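Local coordinates for ribose 5-phosphate isomerase (Trypanosoma cruzi, PDB 3M1P), which interconverts ribose 5-phosphate and ribulose 5-phosphate as a type B ribose 5-phosphate isomerase, at the interface of chains A and B. Numbering follows the deposited sequence. Chains: chain A/B, Ribose 5-phosphate isomerase.

Contact 1: the interface of chains A and B. Residues chain A 103, 141, 145; chain B 11, 44-47, 74.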
# COMPACT_ATOMS: atom_id res chain seq x y z
N ASN A 103 -10.47 13.85 9.76
CA ASN A 103 -9.72 15.09 9.54
C ASN A 103 -10.45 16.16 8.75
O ASN A 103 -9.91 17.25 8.55
CB ASN A 103 -8.37 14.78 8.89
CG ASN A 103 -7.63 13.66 9.60
OD1 ASN A 103 -7.15 13.84 10.72
ND2 ASN A 103 -7.56 12.51 8.98
N ARG A 141 -9.99 18.42 17.63
CA ARG A 141 -8.64 18.23 17.07
C ARG A 141 -8.37 19.10 15.83
O ARG A 141 -7.29 19.68 15.70
CB ARG A 141 -8.36 16.75 16.80
CG ARG A 141 -8.14 15.93 18.06
CD ARG A 141 -8.49 14.47 17.84
NE ARG A 141 -8.49 13.70 19.09
CZ ARG A 141 -8.98 12.47 19.21
NH1 ARG A 141 -9.52 11.85 18.17
NH2 ARG A 141 -8.94 11.85 20.38
N ILE A 145 -5.68 22.16 15.16
CA ILE A 145 -4.87 22.39 13.94
C ILE A 145 -4.93 23.87 13.55
O ILE A 145 -3.90 24.48 13.24
CB ILE A 145 -5.31 21.47 12.76
CG1 ILE A 145 -5.15 19.99 13.15
CG2 ILE A 145 -4.52 21.81 11.49
CD1 ILE A 145 -5.62 18.98 12.11
N HIS B 11 -3.01 8.03 21.10
CA HIS B 11 -3.38 6.86 21.90
C HIS B 11 -3.24 5.48 21.21
O HIS B 11 -2.64 4.59 21.79
CB HIS B 11 -4.76 7.03 22.55
CG HIS B 11 -5.79 7.59 21.63
ND1 HIS B 11 -5.78 8.91 21.21
CD2 HIS B 11 -6.86 7.01 21.02
CE1 HIS B 11 -6.79 9.11 20.39
NE2 HIS B 11 -7.47 7.98 20.26
N VAL B 44 -5.54 10.94 23.78
CA VAL B 44 -5.01 12.30 23.61
C VAL B 44 -5.43 12.81 22.24
O VAL B 44 -6.12 12.11 21.48
CB VAL B 44 -3.45 12.36 23.75
CG1 VAL B 44 -3.02 12.00 25.16
CG2 VAL B 44 -2.76 11.44 22.74
N ASP B 45 -5.02 14.04 21.93
CA ASP B 45 -5.32 14.69 20.67
C ASP B 45 -4.02 14.78 19.90
O ASP B 45 -3.07 15.41 20.37
CB ASP B 45 -5.87 16.10 20.89
CG ASP B 45 -7.26 16.10 21.48
OD1 ASP B 45 -7.95 15.06 21.40
OD2 ASP B 45 -7.68 17.14 22.03
N TYR B 46 -3.99 14.17 18.72
CA TYR B 46 -2.77 14.14 17.89
C TYR B 46 -2.12 15.51 17.63
O TYR B 46 -0.89 15.60 17.62
CB TYR B 46 -3.00 13.35 16.58
CG TYR B 46 -4.02 13.98 15.66
CD1 TYR B 46 -3.66 15.03 14.81
CD2 TYR B 46 -5.34 13.55 15.66
CE1 TYR B 46 -4.61 15.64 13.98
CE2 TYR B 46 -6.29 14.14 14.84
CZ TYR B 46 -5.92 15.17 14.00
OH TYR B 46 -6.84 15.76 13.17
N PRO B 47 -2.92 16.59 17.41
CA PRO B 47 -2.22 17.85 17.09
C PRO B 47 -1.29 18.36 18.21
O PRO B 47 -0.29 19.04 17.92
CB PRO B 47 -3.36 18.85 16.83
CG PRO B 47 -4.59 18.01 16.62
CD PRO B 47 -4.39 16.76 17.42
N GLY B 74 -3.69 13.10 10.12
CA GLY B 74 -3.78 14.23 11.06
C GLY B 74 -2.41 14.72 11.52
O GLY B 74 -2.12 15.93 11.52

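Contact 2: the interface of chains A and B. Residues chain A 11, 43-46; chain B 140-141, 144.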
# COMPACT_ATOMS: atom_id res chain seq x y z
N HIS A 11 4.46 17.68 -13.61
CA HIS A 11 4.72 17.11 -14.94
C HIS A 11 4.41 15.61 -15.12
O HIS A 11 3.67 15.27 -16.04
CB HIS A 11 6.13 17.45 -15.44
CG HIS A 11 7.17 17.45 -14.35
ND1 HIS A 11 8.28 16.62 -14.39
CD2 HIS A 11 7.25 18.14 -13.19
CE1 HIS A 11 9.00 16.82 -13.30
NE2 HIS A 11 8.40 17.73 -12.56
N SER A 43 7.95 20.33 -17.85
CA SER A 43 8.42 20.25 -16.47
C SER A 43 8.00 21.48 -15.65
O SER A 43 8.19 22.63 -16.07
CB SER A 43 9.95 20.08 -16.43
OG SER A 43 10.40 19.75 -15.13
N VAL A 44 7.39 21.22 -14.49
CA VAL A 44 6.94 22.27 -13.58
C VAL A 44 7.41 21.97 -12.15
O VAL A 44 7.98 20.91 -11.88
CB VAL A 44 5.40 22.46 -13.63
CG1 VAL A 44 4.96 23.11 -14.95
CG2 VAL A 44 4.68 21.15 -13.42
N ASP A 45 7.19 22.92 -11.24
CA ASP A 45 7.51 22.74 -9.83
C ASP A 45 6.21 22.55 -9.07
O ASP A 45 5.33 23.41 -9.11
CB ASP A 45 8.25 23.96 -9.27
CG ASP A 45 9.63 24.18 -9.89
OD1 ASP A 45 10.19 23.25 -10.51
OD2 ASP A 45 10.16 25.30 -9.74
N TYR A 46 6.10 21.41 -8.37
CA TYR A 46 4.85 21.05 -7.66
C TYR A 46 4.30 22.13 -6.69
O TYR A 46 3.09 22.31 -6.64
CB TYR A 46 4.96 19.67 -6.98
CG TYR A 46 5.98 19.61 -5.86
CD1 TYR A 46 5.63 19.96 -4.56
CD2 TYR A 46 7.30 19.23 -6.11
CE1 TYR A 46 6.59 19.94 -3.53
CE2 TYR A 46 8.25 19.19 -5.09
CZ TYR A 46 7.88 19.55 -3.81
OH TYR A 46 8.81 19.52 -2.80
N ARG B 140 15.27 24.12 -5.38
CA ARG B 140 14.34 25.18 -5.85
C ARG B 140 12.90 24.97 -5.34
O ARG B 140 12.26 25.90 -4.86
CB ARG B 140 14.37 25.28 -7.39
CG ARG B 140 13.49 26.38 -7.98
CD ARG B 140 13.53 26.37 -9.50
NE ARG B 140 12.96 25.16 -10.10
CZ ARG B 140 13.67 24.27 -10.80
NH1 ARG B 140 14.96 24.47 -11.01
NH2 ARG B 140 13.08 23.20 -11.32
N ARG B 141 12.40 23.74 -5.43
CA ARG B 141 11.02 23.44 -5.02
C ARG B 141 10.83 23.53 -3.51
O ARG B 141 9.80 24.04 -3.04
CB ARG B 141 10.60 22.07 -5.54
CG ARG B 141 10.43 22.03 -7.04
CD ARG B 141 10.64 20.64 -7.60
NE ARG B 141 10.56 20.63 -9.07
CZ ARG B 141 10.77 19.56 -9.82
NH1 ARG B 141 11.09 18.39 -9.26
NH2 ARG B 141 10.69 19.65 -11.14
N LYS B 144 10.55 27.06 -2.69
CA LYS B 144 9.20 27.49 -3.04
C LYS B 144 8.18 27.18 -1.94
O LYS B 144 7.23 27.92 -1.75
CB LYS B 144 8.77 26.93 -4.40
CG LYS B 144 9.50 27.60 -5.57
CD LYS B 144 8.90 27.23 -6.90
CE LYS B 144 9.71 27.86 -8.04
NZ LYS B 144 9.05 27.60 -9.36

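Contact 1: the interface of chains A and B
A:Arg141, on the C-terminal helix 136-150, reaches across the dimer interface of this RpiB-type isomerase to B:Asp45 and B:Tyr46, where a loop of chain B runs into helix 46-58. The chain of A:Arg141 is extended from CG to NE and crosses B:Asp45 at about a right angle. NE of A:Arg141 gives the carboxylate oxygen OD1 of B:Asp45, 2.7 Å away, a nearly straight hydrogen bond (161° at the hydrogen) that is also a salt bridge. The acceptor lies at the edge of the guanidinium and close to its plane, whereas the donor approaches OD1 from above the carboxylate; the two planes stand 76° apart. Further along, NH2 of A:Arg141 comes near the carbonyl O of B:Val44 without bonding to it, and lies 3.5 Å from CE1 of the B:His11 imidazole.

The arginine stem lies over the CE2 rim of the phenol, CD of A:Arg141 being 3.7 Å from CE2 of B:Tyr46, on the face that also carries CD of B:Pro47. CG of B:Pro47 touches the carbonyl O of A:Arg141 at 3.3 Å. With chi1 64°, B:Tyr46 holds CG between the backbone N and carbonyl carbon, and the hydroxyl at the ring's tip meets chain A. There OH of B:Tyr46 can donate a hydrogen bond to the amide oxygen OD1 of A:Asn103 at 3.1 Å, while CD1 of A:Ile145 packs beside it at 3.6 Å. OD1 of A:Asn103 also touches CA of B:Gly74. The patch brings A:Arg141 next to B:His11, where it probably helps bind the sugar phosphate; A:Asn103 reaches the site at its other end, probably near the sugar.

Contact 2: the interface of chains A and B
Charge pairing joins A:Asp45, just ahead of helix 46-58, to B:Arg140, B:Arg141 and B:Lys144 on helix 136-150 of the partner in this LacAB/RpiB-family isomerase. B:Arg140 grips the carboxylate side-on, its guanidinium nearly coplanar with it (17° between the planes). NH2 of B:Arg140 bonds to the syn lone pair of OD1 of A:Asp45 at 3.0 Å, and NE of B:Arg140 bonds to OD2 of A:Asp45 at 2.8 Å from the syn side. The bend of the B:Arg140 chain at chi3 (65°) turns the NE edge of the guanidinium to face both oxygens. B:Lys144 has its chain stretched out beyond CG and brings NZ to the anti side of OD2 of A:Asp45, 2.6 Å away. B:Arg141 uses NE as well, in a nearly straight bond to OD1 of A:Asp45 at 3.0 Å, but comes from above the carboxylate, with its guanidinium turned 72° from that plane. Each carboxylate oxygen therefore accepts from two cationic side chains, which fixes the rotation of the group and would be expected to favour its charged form.

Apolar contacts follow the stem of B:Arg141. CB of B:Arg141 sits above CE2 of A:Tyr46, 3.7 Å away, and CD lies over the same rim. CG of B:Arg141 packs on CG of A:Asp45 at 3.7 Å. The CB of A:Asp45 also touches the CD methylene of B:Lys144 more loosely.

At the far end of B:Arg141, polar groups come close without a clear hydrogen bond. NH2 of B:Arg141 sits 3.3 Å from NE2 of A:His11, with imidazole and guanidinium crossing obliquely. The same NH2 is near the carbonyl O of A:Val44, but is not aimed to hydrogen-bond to it. The hydroxyl OG of A:Ser43 lies over the centre of the A:His11 ring, on the face toward which NH2 of B:Arg141 is tilted, and may help to set the ring's position.

Contact 1 and contact 2, with C-alpha centres about 31 Å apart, belong to the two-fold symmetric halves of one interface. In both, helix 136-150 of one chain meets His11, Val44, Asp45 and Tyr46 of the other, with the chains exchanged. Contact 1 extends the shared core along helix 136-150 to Ile145 and on to Asn103, and contact 2 adds the charged residues 140 and 144. Each subunit thus lends its C-terminal helix to its neighbour's His11 pocket, so dimerisation would complete two equivalent composite active sites. The deposited assembly holds four copies, so such dimers may pair into a tetramer.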